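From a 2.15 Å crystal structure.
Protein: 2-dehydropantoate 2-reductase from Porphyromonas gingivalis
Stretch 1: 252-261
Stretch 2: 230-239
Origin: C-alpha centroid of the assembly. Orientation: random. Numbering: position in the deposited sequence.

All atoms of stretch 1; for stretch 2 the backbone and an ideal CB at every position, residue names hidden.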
ATOM      1  N   VAL A 252      -8.467  11.793  17.366  1.00 47.81           N
ATOM      2  CA  VAL A 252      -8.135  11.265  16.042  1.00 47.28           C
ATOM      3  C   VAL A 252      -7.894  12.407  15.047  1.00 47.02           C
ATOM      4  O   VAL A 252      -6.854  12.434  14.381  1.00 47.13           O
ATOM      5  CB  VAL A 252      -9.214  10.247  15.542  1.00 47.21           C
ATOM      6  CG1 VAL A 252     -10.632  10.781  15.741  1.00 46.99           C
ATOM      7  CG2 VAL A 252      -8.972   9.847  14.094  1.00 47.21           C
ATOM      8  N   VAL A 253      -8.853  13.339  14.966  1.00 46.56           N
ATOM      9  CA  VAL A 253      -8.698  14.629  14.270  1.00 45.76           C
ATOM     10  C   VAL A 253      -7.413  15.326  14.724  1.00 45.32           C
ATOM     11  O   VAL A 253      -6.618  15.774  13.897  1.00 44.73           O
ATOM     12  CB  VAL A 253      -9.910  15.564  14.546  1.00 45.94           C
ATOM     13  CG1 VAL A 253      -9.660  16.966  14.013  1.00 45.65           C
ATOM     14  CG2 VAL A 253     -11.190  14.989  13.951  1.00 46.13           C
ATOM     15  N   GLN A 254      -7.225  15.396  16.044  1.00 45.13           N
ATOM     16  CA  GLN A 254      -6.032  15.976  16.658  1.00 45.05           C
ATOM     17  C   GLN A 254      -4.749  15.198  16.334  1.00 44.92           C
ATOM     18  O   GLN A 254      -3.728  15.792  15.980  1.00 44.68           O
ATOM     19  CB  GLN A 254      -6.220  16.099  18.180  1.00 45.21           C
ATOM     20  CG  GLN A 254      -7.455  16.907  18.614  1.00 45.41           C
ATOM     21  CD  GLN A 254      -7.499  18.317  18.021  1.00 45.95           C
ATOM     22  OE1 GLN A 254      -6.476  18.999  17.931  1.00 45.91           O
ATOM     23  NE2 GLN A 254      -8.691  18.756  17.615  1.00 45.63           N
ATOM     24  N   GLN A 255      -4.816  13.872  16.461  1.00 44.96           N
ATOM     25  CA  GLN A 255      -3.695  12.981  16.163  1.00 45.13           C
ATOM     26  C   GLN A 255      -3.233  13.177  14.720  1.00 45.02           C
ATOM     27  O   GLN A 255      -2.033  13.337  14.467  1.00 45.10           O
ATOM     28  CB  GLN A 255      -4.107  11.524  16.392  1.00 45.22           C
ATOM     29  CG  GLN A 255      -2.975  10.569  16.723  1.00 45.39           C
ATOM     30  CD  GLN A 255      -3.487   9.207  17.170  1.00 45.68           C
ATOM     31  OE1 GLN A 255      -3.886   8.366  16.350  1.00 45.91           O
ATOM     32  NE2 GLN A 255      -3.473   8.982  18.482  1.00 46.03           N
ATOM     33  N   LEU A 256      -4.196  13.166  13.791  1.00 44.60           N
ATOM     34  CA  LEU A 256      -3.954  13.486  12.387  1.00 44.31           C
ATOM     35  C   LEU A 256      -3.407  14.900  12.193  1.00 44.30           C
ATOM     36  O   LEU A 256      -2.446  15.099  11.443  1.00 43.99           O
ATOM     37  CB  LEU A 256      -5.233  13.318  11.547  1.00 44.38           C
ATOM     38  CG  LEU A 256      -5.968  11.982  11.349  1.00 43.70           C
ATOM     39  CD1 LEU A 256      -7.103  12.168  10.344  1.00 42.46           C
ATOM     40  CD2 LEU A 256      -5.048  10.855  10.930  1.00 42.49           C
ATOM     41  N   LEU A 257      -4.029  15.868  12.872  1.00 44.50           N
ATOM     42  CA  LEU A 257      -3.664  17.285  12.764  1.00 45.03           C
ATOM     43  C   LEU A 257      -2.177  17.543  13.033  1.00 45.31           C
ATOM     44  O   LEU A 257      -1.503  18.194  12.232  1.00 45.38           O
ATOM     45  CB  LEU A 257      -4.513  18.139  13.725  1.00 45.05           C
ATOM     46  CG  LEU A 257      -4.841  19.627  13.507  1.00 44.92           C
ATOM     47  CD1 LEU A 257      -4.972  20.304  14.876  1.00 44.95           C
ATOM     48  CD2 LEU A 257      -3.847  20.404  12.633  1.00 44.34           C
ATOM     49  N   ASP A 258      -1.675  17.034  14.157  1.00 45.63           N
ATOM     50  CA  ASP A 258      -0.311  17.332  14.589  1.00 45.97           C
ATOM     51  C   ASP A 258       0.756  16.775  13.640  1.00 46.19           C
ATOM     52  O   ASP A 258       1.764  17.438  13.380  1.00 46.07           O
ATOM     53  CB  ASP A 258      -0.078  16.845  16.018  1.00 46.02           C
ATOM     54  CG  ASP A 258       0.979  17.650  16.730  1.00 46.28           C
ATOM     55  OD1 ASP A 258       2.074  17.103  16.976  1.00 47.04           O
ATOM     56  OD2 ASP A 258       0.723  18.838  17.025  1.00 46.27           O
ATOM     57  N   LYS A 259       0.515  15.565  13.128  1.00 46.51           N
ATOM     58  CA  LYS A 259       1.387  14.908  12.144  1.00 46.85           C
ATOM     59  C   LYS A 259       1.628  15.761  10.881  1.00 47.04           C
ATOM     60  O   LYS A 259       2.737  15.766  10.325  1.00 47.06           O
ATOM     61  CB  LYS A 259       0.827  13.522  11.778  1.00 46.81           C
ATOM     62  CG  LYS A 259       1.789  12.602  11.012  1.00 46.93           C
ATOM     63  CD  LYS A 259       2.942  12.095  11.886  1.00 46.73           C
ATOM     64  CE  LYS A 259       4.190  11.771  11.059  1.00 45.90           C
ATOM     65  NZ  LYS A 259       5.314  11.312  11.918  1.00 44.71           N
ATOM     66  N   GLN A 260       0.591  16.485  10.455  1.00 47.24           N
ATOM     67  CA  GLN A 260       0.684  17.466   9.361  1.00 47.36           C
ATOM     68  C   GLN A 260       1.693  18.600   9.638  1.00 47.14           C
ATOM     69  O   GLN A 260       2.312  19.125   8.707  1.00 47.12           O
ATOM     70  CB  GLN A 260      -0.694  18.088   9.079  1.00 47.66           C
ATOM     71  CG  GLN A 260      -1.891  17.128   9.164  1.00 48.16           C
ATOM     72  CD  GLN A 260      -2.324  16.574   7.826  1.00 48.79           C
ATOM     73  OE1 GLN A 260      -1.911  17.051   6.768  1.00 48.39           O
ATOM     74  NE2 GLN A 260      -3.180  15.561   7.865  1.00 50.05           N
ATOM     75  N   ARG A 261       1.844  18.976  10.911  1.00 46.78           N
ATOM     76  CA  ARG A 261       2.740  20.079  11.308  1.00 46.49           C
ATOM     77  C   ARG A 261       4.232  19.726  11.159  1.00 46.41           C
ATOM     78  O   ARG A 261       5.058  20.603  10.893  1.00 46.34           O
ATOM     79  CB  ARG A 261       2.446  20.539  12.748  1.00 46.45           C
ATOM     80  CG  ARG A 261       0.971  20.833  13.045  1.00 46.30           C
ATOM     81  CD  ARG A 261       0.762  21.348  14.468  1.00 46.11           C
ATOM     82  NE  ARG A 261      -0.651  21.572  14.796  1.00 44.90           N
ATOM     83  CZ  ARG A 261      -1.309  22.718  14.608  1.00 44.27           C
ATOM     84  NH1 ARG A 261      -0.702  23.773  14.074  1.00 42.92           N
ATOM     85  NH2 ARG A 261      -2.588  22.812  14.952  1.00 43.70           N
ATOM     86  N   UNK A 230      -8.443  23.146   6.735  1.00  7.27           N
ATOM     87  CA  UNK A 230      -7.733  21.908   6.974  1.00  7.63           C
ATOM     88  C   UNK A 230      -8.459  21.095   8.039  1.00  7.30           C
ATOM     89  O   UNK A 230      -8.771  19.933   7.820  1.00  7.32           O
ATOM     90  CB  UNK A 230      -6.288  22.185   7.392  1.00  7.63           C
ATOM     91  N   UNK A 231      -8.785  21.744   9.147  1.00  6.91           N
ATOM     92  CA  UNK A 231      -9.549  21.141  10.240  1.00  6.89           C
ATOM     93  C   UNK A 231     -10.957  20.690   9.840  1.00  6.47           C
ATOM     94  O   UNK A 231     -11.443  19.662  10.319  1.00  6.81           O
ATOM     95  CB  UNK A 231      -9.652  22.138  11.396  1.00  6.89           C
ATOM     96  N   UNK A 232     -11.617  21.469   8.998  1.00  5.77           N
ATOM     97  CA  UNK A 232     -12.879  21.046   8.422  1.00  6.25           C
ATOM     98  C   UNK A 232     -12.764  19.712   7.676  1.00  6.39           C
ATOM     99  O   UNK A 232     -13.660  18.904   7.767  1.00  6.26           O
ATOM    100  CB  UNK A 232     -13.401  22.129   7.476  1.00  6.25           C
ATOM    101  N   UNK A 233     -11.679  19.519   6.934  1.00  7.29           N
ATOM    102  CA  UNK A 233     -11.413  18.271   6.203  1.00  9.24           C
ATOM    103  C   UNK A 233     -11.151  17.100   7.173  1.00  9.93           C
ATOM    104  O   UNK A 233     -11.651  15.980   6.985  1.00 10.64           O
ATOM    105  CB  UNK A 233     -10.216  18.455   5.268  1.00  9.24           C
ATOM    106  N   UNK A 234     -10.371  17.377   8.209  1.00 10.34           N
ATOM    107  CA  UNK A 234     -10.044  16.392   9.225  1.00 11.29           C
ATOM    108  C   UNK A 234     -11.307  15.880   9.940  1.00 11.30           C
ATOM    109  O   UNK A 234     -11.493  14.671  10.105  1.00 10.99           O
ATOM    110  CB  UNK A 234      -9.068  16.993  10.238  1.00 11.29           C
ATOM    111  N   UNK A 235     -12.186  16.804  10.307  1.00 11.51           N
ATOM    112  CA  UNK A 235     -13.432  16.495  11.019  1.00 11.87           C
ATOM    113  C   UNK A 235     -14.406  15.732  10.128  1.00 11.89           C
ATOM    114  O   UNK A 235     -15.118  14.840  10.604  1.00 11.39           O
ATOM    115  CB  UNK A 235     -14.089  17.781  11.526  1.00 11.87           C
ATOM    116  N   UNK A 236     -14.419  16.088   8.844  1.00 11.66           N
ATOM    117  CA  UNK A 236     -15.307  15.479   7.867  1.00 11.65           C
ATOM    118  C   UNK A 236     -14.968  13.997   7.592  1.00 12.63           C
ATOM    119  O   UNK A 236     -15.838  13.125   7.745  1.00 12.04           O
ATOM    120  CB  UNK A 236     -15.248  16.276   6.563  1.00 11.65           C
ATOM    121  N   UNK A 237     -13.718  13.740   7.195  1.00 13.78           N
ATOM    122  CA  UNK A 237     -13.209  12.389   6.982  1.00 15.67           C
ATOM    123  C   UNK A 237     -13.364  11.555   8.258  1.00 16.71           C
ATOM    124  O   UNK A 237     -13.705  10.370   8.188  1.00 17.35           O
ATOM    125  CB  UNK A 237     -11.743  12.431   6.545  1.00 15.67           C
ATOM    126  N   UNK A 238     -13.143  12.181   9.414  1.00 17.96           N
ATOM    127  CA  UNK A 238     -13.263  11.498  10.705  1.00 19.33           C
ATOM    128  C   UNK A 238     -14.708  11.146  11.011  1.00 20.61           C
ATOM    129  O   UNK A 238     -14.982  10.021  11.451  1.00 20.99           O
ATOM    130  CB  UNK A 238     -12.691  12.368  11.826  1.00 19.33           C
ATOM    131  N   UNK A 239     -15.617  12.092  10.748  1.00 21.66           N
ATOM    132  CA  UNK A 239     -17.064  11.868  10.849  1.00 23.17           C
ATOM    133  C   UNK A 239     -17.524  10.745   9.914  1.00 23.93           C
ATOM    134  O   UNK A 239     -18.331   9.905  10.319  1.00 23.68           O
ATOM    135  CB  UNK A 239     -17.822  13.157  10.527  1.00 23.17           C
TER

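Both stretches are helical, their N-to-C directions 136° apart and their axes 9.3 Å apart at closest approach. The surface of stretch 1 here is largely aliphatic: Val253, Leu256 and Leu257.

Position 230 points its CB toward stretch 1, yet nothing of that stretch lies within 5.5 Å of the ideal CB. A long side chain is needed to approach, apolar or amphipathic. It is Leu230, whose CD1 stays 4.6 Å from Gln260 OE1.

At 231 the CB points sideways and is just as remote, but a branched or flexible chain could reach back to Val253. Leucine, isoleucine or methionine would suit. The residue is Leu231; with chi1 t and chi2 p, its CD1 comes to 3.6 Å from Val253 CG1.

Positions 232 and 233 are out of reach, so stretch 1 sets no rule for either. They are Ser232 and Leu233.

Position 234 is the centre of the contact. Its CA lies 5.5 Å from the CA of Val253, and its ideal CB points toward stretch 1, 3.8 Å from Val253 CG1 and 5.2 Å from Leu256 CD1. The hollow beyond is lined by Val253, Leu256, Leu257 and Gln260, so leucine, isoleucine or methionine could all be considered. Leu234 fills it as a knob: its CD1 meets Leu256 CD1 at 3.8 Å and its CD2 lies 3.9 Å from Leu257 CA. Gln260 NE2 sits 4.1 Å from Leu234 CD1 and has no hydrogen-bond partner in the model.

At 235 the CB points away, although Val253 CG2 is 4.7 Å from its ideal position. Many side chains would do, polar ones included. In Glu235 the aliphatic part suffices for contact, CG lying 4.2 Å from Val253 CG1, while the carboxylate makes no salt bridge to stretch 1.

Position 236 points away and is unconstrained by stretch 1; it is Glu236. Position 237 points sideways, with room for several apolar choices, and the CG1 of Val237 stays 4.6 Å from Leu256 CD1.

Position 238 points its CB toward stretch 1, 3.7 Å from Val253 CG2 and 4.7 Å from Val252 CG1, so a small residue suits. Ala238 completes the hole around Val253 with 231, 234 and 235.

Position 239 points sideways with nothing of stretch 1 near its ideal CB, so polar and charged chains are allowed; it is Glu239, whose end leads away.

Stretch 2, residues 230-239: LLSLLEEVAE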
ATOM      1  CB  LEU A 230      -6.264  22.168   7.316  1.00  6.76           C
ATOM      2  CG  LEU A 230      -5.213  21.054   7.241  1.00  7.93           C
ATOM      3  CD1 LEU A 230      -5.322  20.115   6.039  1.00  5.14           C
ATOM      4  CD2 LEU A 230      -3.864  21.725   7.231  1.00  8.34           C
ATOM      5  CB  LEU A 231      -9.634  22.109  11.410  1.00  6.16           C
ATOM      6  CG  LEU A 231     -10.426  21.718  12.655  1.00  6.92           C
ATOM      7  CD1 LEU A 231      -9.820  20.484  13.302  1.00  6.97           C
ATOM      8  CD2 LEU A 231     -10.446  22.896  13.642  1.00  7.15           C
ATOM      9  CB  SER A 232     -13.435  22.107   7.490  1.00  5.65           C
ATOM     10  OG  SER A 232     -13.773  23.228   8.263  1.00  6.53           O
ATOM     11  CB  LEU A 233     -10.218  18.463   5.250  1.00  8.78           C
ATOM     12  CG  LEU A 233     -10.380  18.552   3.727  1.00  9.85           C
ATOM     13  CD1 LEU A 233     -11.668  19.216   3.234  1.00  6.35           C
ATOM     14  CD2 LEU A 233      -9.176  19.186   3.083  1.00  8.91           C
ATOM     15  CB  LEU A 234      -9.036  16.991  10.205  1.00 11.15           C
ATOM     16  CG  LEU A 234      -7.531  16.611  10.205  1.00 13.15           C
ATOM     17  CD1 LEU A 234      -7.046  15.705   9.078  1.00 13.25           C
ATOM     18  CD2 LEU A 234      -6.612  17.849  10.349  1.00 12.11           C
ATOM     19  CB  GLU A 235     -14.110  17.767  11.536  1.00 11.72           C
ATOM     20  CG  GLU A 235     -13.451  18.412  12.760  1.00 12.10           C
ATOM     21  CD  GLU A 235     -14.230  19.623  13.280  1.00 13.22           C
ATOM     22  OE1 GLU A 235     -13.948  20.053  14.432  1.00 17.10           O
ATOM     23  OE2 GLU A 235     -15.117  20.158  12.554  1.00 13.05           O
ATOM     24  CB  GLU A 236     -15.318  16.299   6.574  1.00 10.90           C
ATOM     25  CG  GLU A 236     -16.341  17.415   6.587  1.00  9.81           C
ATOM     26  CD  GLU A 236     -16.307  18.280   5.344  1.00  8.66           C
ATOM     27  OE1 GLU A 236     -15.687  17.863   4.337  1.00  6.49           O
ATOM     28  OE2 GLU A 236     -16.907  19.388   5.380  1.00  8.73           O
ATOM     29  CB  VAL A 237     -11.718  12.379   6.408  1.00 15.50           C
ATOM     30  CG1 VAL A 237     -10.655  12.586   7.494  1.00 15.20           C
ATOM     31  CG2 VAL A 237     -11.437  11.080   5.589  1.00 17.15           C
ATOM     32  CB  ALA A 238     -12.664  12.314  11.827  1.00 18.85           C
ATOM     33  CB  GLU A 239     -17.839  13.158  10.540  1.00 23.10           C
ATOM     34  CG  GLU A 239     -19.323  13.136  10.924  1.00 23.60           C
ATOM     35  CD  GLU A 239     -20.052  14.436  10.588  1.00 23.87           C
ATOM     36  OE1 GLU A 239     -19.435  15.365  10.001  1.00 23.74           O
ATOM     37  OE2 GLU A 239     -21.259  14.522  10.912  1.00 25.40           O
TER
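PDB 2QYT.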